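Local coordinates for protein probable glutaminase ybaS (Escherichia coli, PDB 1U60) that catalyses the hydrolysis of L-glutamine to L-glutamate and ammonium, at residues 50-55 and 218-223; 71-76 and 113-118; 87-92 and 124-129; 102-107 and 173-178. All blocks are in the same frame, centred on the assembly; numbering follows the deposited sequence.

Interaction 1 of 4, residues 50-55 and 218-223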
# COMPACT_ATOMS: atom_id res chain seq x y z
N GLY A 50 -13.72 17.81 -15.60
CA GLY A 50 -14.32 18.93 -14.93
C GLY A 50 -15.84 18.90 -14.72
O GLY A 50 -16.47 19.93 -14.47
N ASN A 51 -16.42 17.73 -14.82
CA ASN A 51 -17.82 17.53 -14.50
C ASN A 51 -18.01 17.15 -13.04
O ASN A 51 -17.19 16.39 -12.50
CB ASN A 51 -18.42 16.47 -15.44
CG ASN A 51 -18.53 17.01 -16.86
OD1 ASN A 51 -19.13 18.08 -17.03
ND2 ASN A 51 -17.85 16.39 -17.82
N VAL A 52 -19.09 17.62 -12.44
CA VAL A 52 -19.30 17.51 -11.00
C VAL A 52 -20.65 16.89 -10.75
O VAL A 52 -21.64 17.34 -11.31
CB VAL A 52 -19.27 18.89 -10.29
CG1 VAL A 52 -19.53 18.73 -8.82
CG2 VAL A 52 -17.95 19.59 -10.53
N TYR A 53 -20.69 15.86 -9.90
CA TYR A 53 -21.91 15.14 -9.55
C TYR A 53 -21.93 14.99 -8.04
O TYR A 53 -20.93 14.53 -7.46
CB TYR A 53 -21.95 13.74 -10.16
CG TYR A 53 -21.75 13.78 -11.64
CD1 TYR A 53 -22.84 14.05 -12.50
CD2 TYR A 53 -20.47 13.68 -12.20
CE1 TYR A 53 -22.65 14.19 -13.88
CE2 TYR A 53 -20.29 13.81 -13.56
CZ TYR A 53 -21.36 14.05 -14.40
OH TYR A 53 -21.16 14.19 -15.75
N SER A 54 -23.03 15.32 -7.39
CA SER A 54 -23.07 15.15 -5.93
C SER A 54 -24.44 14.84 -5.40
O SER A 54 -25.43 14.97 -6.10
CB SER A 54 -22.49 16.38 -5.25
OG SER A 54 -23.45 17.42 -5.18
N ALA A 55 -24.46 14.43 -4.14
CA ALA A 55 -25.67 14.14 -3.39
C ALA A 55 -25.43 14.50 -1.95
O ALA A 55 -24.29 14.44 -1.45
CB ALA A 55 -26.03 12.62 -3.49
N ASN A 218 -5.87 20.85 -12.19
CA ASN A 218 -7.20 21.10 -11.60
C ASN A 218 -8.21 21.27 -12.74
O ASN A 218 -8.10 22.21 -13.55
CB ASN A 218 -7.18 22.33 -10.68
CG ASN A 218 -8.55 22.58 -10.05
OD1 ASN A 218 -9.60 22.40 -10.70
ND2 ASN A 218 -8.57 23.01 -8.78
N PRO A 219 -9.14 20.31 -12.90
CA PRO A 219 -10.02 20.32 -14.08
C PRO A 219 -11.11 21.40 -14.01
O PRO A 219 -11.81 21.61 -15.00
CB PRO A 219 -10.58 18.89 -14.11
CG PRO A 219 -10.65 18.48 -12.63
CD PRO A 219 -9.45 19.17 -12.00
N LEU A 220 -11.27 22.09 -12.87
CA LEU A 220 -12.28 23.14 -12.75
C LEU A 220 -11.70 24.50 -13.07
O LEU A 220 -12.39 25.35 -13.61
CB LEU A 220 -12.95 23.17 -11.37
CG LEU A 220 -13.65 21.85 -11.00
CD1 LEU A 220 -14.36 22.01 -9.66
CD2 LEU A 220 -14.60 21.28 -12.07
N THR A 221 -10.42 24.70 -12.73
CA THR A 221 -9.74 25.96 -12.99
C THR A 221 -8.86 25.82 -14.23
O THR A 221 -8.25 26.80 -14.61
CB THR A 221 -8.86 26.39 -11.80
OG1 THR A 221 -7.92 25.34 -11.48
CG2 THR A 221 -9.68 26.54 -10.53
N HIS A 222 -8.73 24.61 -14.79
CA HIS A 222 -7.95 24.35 -16.03
C HIS A 222 -6.54 24.88 -15.84
O HIS A 222 -6.04 25.70 -16.65
CB HIS A 222 -8.59 25.02 -17.27
CG HIS A 222 -10.06 24.77 -17.39
ND1 HIS A 222 -11.01 25.63 -16.87
CD2 HIS A 222 -10.76 23.76 -17.97
CE1 HIS A 222 -12.22 25.14 -17.08
NE2 HIS A 222 -12.09 24.01 -17.76
N LYS A 223 -5.92 24.46 -14.76
CA LYS A 223 -4.60 24.96 -14.36
C LYS A 223 -3.73 23.81 -13.88
O LYS A 223 -4.17 23.02 -13.02
CB LYS A 223 -4.71 25.96 -13.24
CG LYS A 223 -3.39 26.70 -12.90
CD LYS A 223 -3.67 28.08 -12.28
CE LYS A 223 -2.41 28.92 -12.28
NZ LYS A 223 -2.21 29.69 -11.00
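Gly50 enters this contact with backbone alone, and it has a positive phi (85°). A proline and a leucine pack directly on its main-chain atoms. The ring of Pro219 approaches the amide, with CB 3.6 Å from Gly50 N. Methyl CD2 of Leu220 comes up against the carbonyl from the other end of the residue, 3.3 Å from Gly50 O. Leu220 has CG anti to its own carbonyl carbon (chi1 -59°), and its chain then runs on extended, so that the branched end reaches the main chain of Gly50. The same CD2 methyl also meets CG2 of Val52 at 4.1 Å, where the two side chains cross at about a right angle.

The partner loop is shaped from within by Asn218. Its OD1 lies 2.8 Å from Leu220 N, a bond in the carbonyl plane, and also accepts from Thr221 N, which stands well above that plane. Asn218 ND2 is held in turn by Gln145 O. The edge strand 52-56 of the five-stranded sheet thus starts beside a tight beta hairpin joining strands 217-218 and 223-224, built from an Asx turn and a G1 beta bulge that sets His222 and Lys223 together opposite Asn218.

Interaction 2 of 4, residues 71-76 and 113-118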
# COMPACT_ATOMS: atom_id res chain seq x y z
N CYS A 71 -1.88 17.80 0.75
CA CYS A 71 -1.55 19.04 0.05
C CYS A 71 -0.12 19.51 0.34
O CYS A 71 0.59 19.97 -0.53
CB CYS A 71 -2.51 20.17 0.41
SG CYS A 71 -4.28 19.76 0.21
N THR A 72 0.31 19.39 1.59
CA THR A 72 1.65 19.85 1.92
C THR A 72 2.68 18.90 1.34
O THR A 72 3.81 19.32 0.93
CB THR A 72 1.73 20.01 3.45
OG1 THR A 72 0.97 21.19 3.82
CG2 THR A 72 3.18 20.22 3.93
N LEU A 73 2.35 17.60 1.32
CA LEU A 73 3.21 16.64 0.66
C LEU A 73 3.39 17.05 -0.81
O LEU A 73 4.48 16.97 -1.38
CB LEU A 73 2.61 15.23 0.75
CG LEU A 73 3.27 14.14 -0.07
CD1 LEU A 73 4.80 14.11 0.29
CD2 LEU A 73 2.63 12.78 0.10
N ALA A 74 2.28 17.39 -1.46
CA ALA A 74 2.34 17.76 -2.88
C ALA A 74 3.30 18.95 -3.06
O ALA A 74 4.18 18.95 -3.93
CB ALA A 74 1.00 18.06 -3.39
N LEU A 75 3.19 19.94 -2.17
CA LEU A 75 4.10 21.09 -2.23
C LEU A 75 5.55 20.71 -1.98
O LEU A 75 6.47 21.21 -2.65
CB LEU A 75 3.61 22.19 -1.27
CG LEU A 75 4.39 23.48 -1.34
CD1 LEU A 75 4.46 24.03 -2.77
CD2 LEU A 75 3.76 24.44 -0.39
N ALA A 76 5.79 19.83 -1.01
CA ALA A 76 7.17 19.44 -0.70
C ALA A 76 7.79 18.76 -1.90
O ALA A 76 8.96 18.97 -2.23
CB ALA A 76 7.22 18.52 0.46
N SER A 113 6.47 8.18 7.29
CA SER A 113 5.41 8.54 6.33
C SER A 113 5.03 10.00 6.49
O SER A 113 4.78 10.43 7.63
CB SER A 113 4.14 7.69 6.52
OG SER A 113 3.04 8.23 5.75
N PRO A 114 4.89 10.76 5.40
CA PRO A 114 4.36 12.15 5.48
C PRO A 114 2.90 12.21 5.89
O PRO A 114 2.39 13.28 6.09
CB PRO A 114 4.45 12.68 4.04
CG PRO A 114 4.89 11.53 3.18
CD PRO A 114 5.26 10.37 4.03
N LEU A 115 2.25 11.07 5.98
CA LEU A 115 0.83 11.01 6.32
C LEU A 115 0.49 10.61 7.75
O LEU A 115 -0.67 10.57 8.06
CB LEU A 115 0.03 10.20 5.30
CG LEU A 115 0.23 10.55 3.84
CD1 LEU A 115 -0.70 9.73 2.93
CD2 LEU A 115 0.02 12.08 3.56
N VAL A 116 1.48 10.27 8.59
CA VAL A 116 1.23 10.23 10.02
C VAL A 116 1.59 11.61 10.59
O VAL A 116 2.20 12.41 9.91
CB VAL A 116 1.95 9.11 10.74
CG1 VAL A 116 1.51 7.76 10.11
CG2 VAL A 116 3.47 9.32 10.73
N ASN A 117 1.14 11.93 11.79
CA ASN A 117 1.34 13.31 12.28
C ASN A 117 2.83 13.74 12.28
O ASN A 117 3.19 14.84 11.91
CB ASN A 117 0.75 13.47 13.69
CG ASN A 117 -0.75 13.67 13.71
OD1 ASN A 117 -1.49 13.24 12.82
ND2 ASN A 117 -1.24 14.26 14.82
N ALA A 118 3.70 12.85 12.73
CA ALA A 118 5.12 13.16 12.85
C ALA A 118 5.68 13.46 11.44
O ALA A 118 6.35 14.46 11.23
CB ALA A 118 5.86 11.96 13.52
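Leu73 presents its forked end to the ring of Pro114, and the two side chains cross obliquely, with both methyls engaging the same corner of the ring. Leu73 CD1 lies 3.9 Å from Pro114 CG and nearly as close to its CB, while Leu73 CD2 sits 4.0 Å from the same CG. The fork is brought there by a first torsion that sets CG of Leu73 opposite the backbone N (chi1 171°). Leu115 joins from beside the ring: its CD2 meets CD2 of Leu73 at 4.4 Å, a looser touch. All three side chains are buried, and the contact is purely apolar.

The loop that offers Pro114 and Leu115 is a type I turn from Ser113 to Val116, stiffened by an ST turn in which Ser113 OG accepts from Leu115 N at 3.0 Å, moderately straight (157°). It leads directly into helix 117-126, whose first residue, Asn117, is predicted to bind substrate. Lys69 NZ is hydrogen-bonded to both Leu115 O and Asn117 OD1. The spacing of Lys69 from Ser66, another predicted substrate-binding residue, matches the Ser-X-X-Lys motif of the beta-lactamase clan.

Around this core, helix 231-241 touches Pro114 through Glu237, Thr123 of helix 117-126 packs on the same proline, and helix 132-147 covers Leu75 of helix 68-80.

Interaction 3 of 4, residues 87-92 and 124-129. With EDO (1,2-ethanediol), chain G.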
# COMPACT_ATOMS: atom_id res chain seq x y z
N ASP A 87 14.10 10.52 1.53
CA ASP A 87 15.23 10.56 2.44
C ASP A 87 14.90 11.27 3.77
O ASP A 87 15.29 10.81 4.86
CB ASP A 87 16.38 11.34 1.79
CG ASP A 87 17.05 10.59 0.64
OD1 ASP A 87 16.86 9.36 0.49
OD2 ASP A 87 17.79 11.18 -0.16
N LYS A 88 14.23 12.42 3.67
CA LYS A 88 13.99 13.29 4.83
C LYS A 88 12.69 13.00 5.60
O LYS A 88 12.57 13.39 6.75
CB LYS A 88 14.02 14.75 4.36
CG LYS A 88 15.30 15.13 3.63
CD LYS A 88 16.51 14.97 4.52
CE LYS A 88 17.77 15.61 3.86
NZ LYS A 88 19.06 15.30 4.60
N ILE A 89 11.73 12.29 4.98
CA ILE A 89 10.44 12.02 5.58
C ILE A 89 10.21 10.52 5.54
O ILE A 89 10.03 9.92 6.60
CB ILE A 89 9.27 12.74 4.87
CG1 ILE A 89 9.58 14.22 4.63
CG2 ILE A 89 7.97 12.59 5.68
CD1 ILE A 89 9.68 15.04 5.92
N GLY A 90 10.19 9.93 4.34
CA GLY A 90 9.96 8.51 4.20
C GLY A 90 8.80 8.19 3.31
O GLY A 90 8.03 9.05 2.96
N ALA A 91 8.67 6.92 2.95
CA ALA A 91 7.61 6.41 2.11
C ALA A 91 6.95 5.13 2.71
O ALA A 91 6.24 4.45 2.00
CB ALA A 91 8.19 6.10 0.72
N ASP A 92 7.15 4.84 4.00
CA ASP A 92 6.70 3.55 4.56
C ASP A 92 5.62 3.69 5.63
O ASP A 92 5.65 4.66 6.39
CB ASP A 92 7.88 2.77 5.15
CG ASP A 92 8.86 2.34 4.11
OD1 ASP A 92 8.40 1.77 3.07
OD2 ASP A 92 10.08 2.57 4.22
N THR A 124 5.74 19.64 6.57
CA THR A 124 5.47 21.07 6.71
C THR A 124 6.77 21.86 6.92
O THR A 124 6.92 22.93 6.35
CB THR A 124 4.50 21.28 7.87
OG1 THR A 124 3.22 20.72 7.55
CG2 THR A 124 4.21 22.76 8.13
N SER A 125 7.72 21.32 7.69
CA SER A 125 8.99 21.99 7.96
C SER A 125 9.96 21.98 6.78
O SER A 125 10.92 22.78 6.77
CB SER A 125 9.71 21.32 9.17
OG SER A 125 10.41 20.13 8.80
N LEU A 126 9.74 21.07 5.84
CA LEU A 126 10.56 20.85 4.63
C LEU A 126 10.25 21.81 3.49
O LEU A 126 11.11 22.01 2.63
CB LEU A 126 10.38 19.40 4.14
CG LEU A 126 11.27 18.84 3.03
CD1 LEU A 126 12.75 19.07 3.29
CD2 LEU A 126 10.98 17.36 2.79
N ILE A 127 9.05 22.41 3.48
CA ILE A 127 8.59 23.40 2.49
C ILE A 127 9.60 24.56 2.39
O ILE A 127 10.13 24.98 3.40
CB ILE A 127 7.12 23.90 2.99
CG1 ILE A 127 6.16 22.75 2.86
CG2 ILE A 127 6.53 25.16 2.33
CD1 ILE A 127 6.34 22.01 1.71
N ASN A 128 9.87 25.06 1.18
CA ASN A 128 10.72 26.26 1.04
C ASN A 128 9.98 27.48 1.63
O ASN A 128 8.81 27.74 1.34
CB ASN A 128 10.96 26.56 -0.46
CG ASN A 128 11.90 25.59 -1.17
OD1 ASN A 128 11.94 25.58 -2.40
ND2 ASN A 128 12.71 24.86 -0.43
N ALA A 129 10.66 28.25 2.46
CA ALA A 129 10.06 29.43 3.10
C ALA A 129 11.14 30.24 3.80
O ALA A 129 11.98 29.68 4.49
CB ALA A 129 9.03 29.03 4.16
C1 EDO G . 19.73 12.27 3.01
O1 EDO G . 19.26 12.11 4.35
C2 EDO G . 20.94 13.18 2.95
O2 EDO G . 20.64 14.33 2.18
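Ile89 and Lys88 pack on Leu126 in the helical part of this beta-lactamase-clan fold. Helix 82-88 comes to its C-terminal end here, Ile89 being the first residue to leave helical geometry, and it packs on Leu126 of the segment that carries helix 117-126. The nearest CA atoms, those of Lys88 and Leu126, are 8.3 Å apart, a gap bridged by side chains.

The apolar part turns on a single methyl. Leu126 CD2 lies 3.9 Å from Ile89 CG1 and 4.1 Å from Ile89 CD1, so it rests alongside the longer branch of the isoleucine. That branch stands beside the backbone N of Ile89 (chi1 -47°), which directs it at the leucine. The same methyl meets Lys88 CB at 4.3 Å, touching only the root of the lysine chain. Val80, at the end of helix 68-80, also packs on Leu126.

Polar ties run through a third party. Tyr182 donates its backbone N-H to Ser125 OG, and its hydroxyl is hydrogen-bonded to Lys88 O, linking both segments. Farther along the chain, Asp92 OD1 is hydrogen-bonded to Asp249 N of the second subunit, which places the 87-92 segment beside the subunit interface.

The ligand contact is weak and belongs to a 1,2-ethanediol, probably from the crystallisation liquor. Lys88 starts toward Leu126, but its chain bends at the second torsion (chi2 -62°) and runs away from the leucine, ending with NZ in weak hydrogen bonds to both diol oxygens, 3.0 Å from O2 and 3.2 Å from O1.

Interaction 4 of 4, residues 102-107 and 173-178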
# COMPACT_ATOMS: atom_id res chain seq x y z
N ILE A 102 5.94 5.62 19.75
CA ILE A 102 6.63 4.33 19.68
C ILE A 102 7.19 4.16 18.26
O ILE A 102 8.37 3.84 18.07
CB ILE A 102 5.68 3.18 20.04
CG1 ILE A 102 5.26 3.24 21.53
CG2 ILE A 102 6.37 1.82 19.77
CD1 ILE A 102 4.27 2.12 21.92
N ALA A 103 6.35 4.49 17.26
CA ALA A 103 6.79 4.45 15.88
C ALA A 103 8.10 5.21 15.66
O ALA A 103 9.02 4.71 14.99
CB ALA A 103 5.69 5.05 14.95
N LEU A 104 8.18 6.42 16.17
CA LEU A 104 9.37 7.19 16.01
C LEU A 104 10.55 6.51 16.66
O LEU A 104 11.59 6.38 16.04
CB LEU A 104 9.22 8.58 16.63
CG LEU A 104 8.34 9.57 15.87
CD1 LEU A 104 8.10 10.84 16.67
CD2 LEU A 104 8.98 9.97 14.55
N GLU A 105 10.40 6.09 17.91
CA GLU A 105 11.58 5.64 18.66
C GLU A 105 12.09 4.35 18.09
O GLU A 105 13.30 4.10 18.10
CB GLU A 105 11.26 5.55 20.18
CG GLU A 105 11.88 6.70 20.96
CD GLU A 105 12.25 6.40 22.43
OE1 GLU A 105 12.12 5.26 22.96
OE2 GLU A 105 12.69 7.38 23.09
N LEU A 106 11.20 3.55 17.52
CA LEU A 106 11.59 2.31 16.85
C LEU A 106 12.33 2.49 15.52
O LEU A 106 12.91 1.52 15.00
CB LEU A 106 10.38 1.40 16.64
CG LEU A 106 9.71 0.80 17.88
CD1 LEU A 106 8.44 0.02 17.51
CD2 LEU A 106 10.68 -0.11 18.67
N HIS A 107 12.33 3.70 14.97
CA HIS A 107 12.94 3.93 13.66
C HIS A 107 13.95 5.05 13.76
O HIS A 107 14.23 5.79 12.80
CB HIS A 107 11.84 4.20 12.63
CG HIS A 107 10.99 3.00 12.35
ND1 HIS A 107 11.37 2.01 11.47
CD2 HIS A 107 9.78 2.63 12.84
CE1 HIS A 107 10.42 1.08 11.43
NE2 HIS A 107 9.45 1.44 12.25
N TRP A 173 9.31 18.47 18.75
CA TRP A 173 10.58 18.48 19.44
C TRP A 173 11.32 17.15 19.28
O TRP A 173 12.55 17.16 19.18
CB TRP A 173 10.40 18.85 20.94
CG TRP A 173 10.19 20.32 21.19
CD1 TRP A 173 9.12 20.89 21.79
CD2 TRP A 173 11.07 21.41 20.85
NE1 TRP A 173 9.26 22.25 21.85
CE2 TRP A 173 10.44 22.61 21.27
CE3 TRP A 173 12.31 21.50 20.21
CZ2 TRP A 173 11.02 23.88 21.10
CZ3 TRP A 173 12.89 22.74 20.04
CH2 TRP A 173 12.24 23.92 20.47
N LEU A 174 10.62 16.02 19.28
CA LEU A 174 11.25 14.74 19.02
C LEU A 174 11.89 14.68 17.63
O LEU A 174 13.04 14.20 17.47
CB LEU A 174 10.26 13.60 19.11
CG LEU A 174 9.77 13.26 20.52
CD1 LEU A 174 8.67 12.22 20.45
CD2 LEU A 174 10.93 12.81 21.45
N LEU A 175 11.16 15.11 16.62
CA LEU A 175 11.71 15.27 15.27
C LEU A 175 12.94 16.19 15.26
O LEU A 175 14.01 15.83 14.73
CB LEU A 175 10.64 15.78 14.31
CG LEU A 175 9.51 14.80 14.10
CD1 LEU A 175 8.32 15.54 13.56
CD2 LEU A 175 9.91 13.69 13.14
N TYR A 176 12.84 17.36 15.86
CA TYR A 176 13.90 18.34 15.84
C TYR A 176 15.16 17.76 16.49
O TYR A 176 16.30 17.91 15.97
CB TYR A 176 13.47 19.57 16.58
CG TYR A 176 14.44 20.72 16.46
CD1 TYR A 176 15.46 20.89 17.39
CD2 TYR A 176 14.35 21.62 15.41
CE1 TYR A 176 16.37 21.92 17.28
CE2 TYR A 176 15.25 22.66 15.29
CZ TYR A 176 16.27 22.81 16.23
OH TYR A 176 17.16 23.85 16.13
N SER A 177 14.94 17.06 17.60
CA SER A 177 16.02 16.46 18.36
C SER A 177 16.76 15.39 17.55
O SER A 177 17.97 15.25 17.67
CB SER A 177 15.48 15.91 19.69
OG SER A 177 16.48 15.16 20.36
N ALA A 178 16.01 14.65 16.73
CA ALA A 178 16.50 13.48 16.01
C ALA A 178 17.13 13.86 14.69
O ALA A 178 17.74 12.97 14.05
CB ALA A 178 15.39 12.54 15.75
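Leu104, Leu174 and Leu175 share one first torsion: in each, CG lies opposite the carbonyl carbon and beside the backbone N (chi1 -74°, -71° and -65°), with an extended second torsion carrying the branch outward. The fork of Leu104 serves two partners, one with each methyl, and these are consecutive residues of the other helix. Its CD1 meets CD1 of Leu174 at 4.1 Å, and its CD2 meets CD2 of Leu175, also at 4.1 Å.

The two encounters differ in orientation. Against Leu174 the side chains meet at a slant, methyl to methyl; against Leu175 they stand at about a right angle. Leu104 and Leu175 are buried, whereas Leu174 lies on the outer, exposed side, so the contact passes from interior to surface across the width of one leucine. It is apolar throughout. The backbones stay well separated, with Leu104 CA 8.3 Å from Leu174 CA, and the two segments meet through side chains.

Each helix keeps its own hydrogen bonding: Leu106 N donates to Ile102 O, and Ser177 N donates to Trp173 O at 2.9 Å. The amide N of His107 bonds back to Leu104 O at 3.0 Å.

Around the pair, Pro111 and Tyr180 pack on Leu175, whose side chain is about 8 Å from those of Asn117 and Asn168, both predicted to bind substrate. Helix 185-195 touches Trp173 of helix 166-178, and Gly95 of the second subunit packs on His107 beyond helix 101-106.

Overall arrangement
Interactions 2, 3 and 4 form one continuous body of packing, while interaction 1 stands apart. Interactions 2 and 3, with centres 7 Å apart, share helix 117-126 and touch directly: Pro114 CD lies 3.2 Å from Gly90 O. Interaction 4, its centre 16 Å from that of interaction 2, joins through Ala118, whose CB is 3.8 Å from Leu104 CD2. Asn117, predicted to bind substrate, belongs to interaction 2, so this packing lies beside the probable active site. Interaction 1 is on the opposite side of the chain's centre from interaction 4, about 40 Å away between centres, at the edge of the five-stranded sheet and away from the annotated sites.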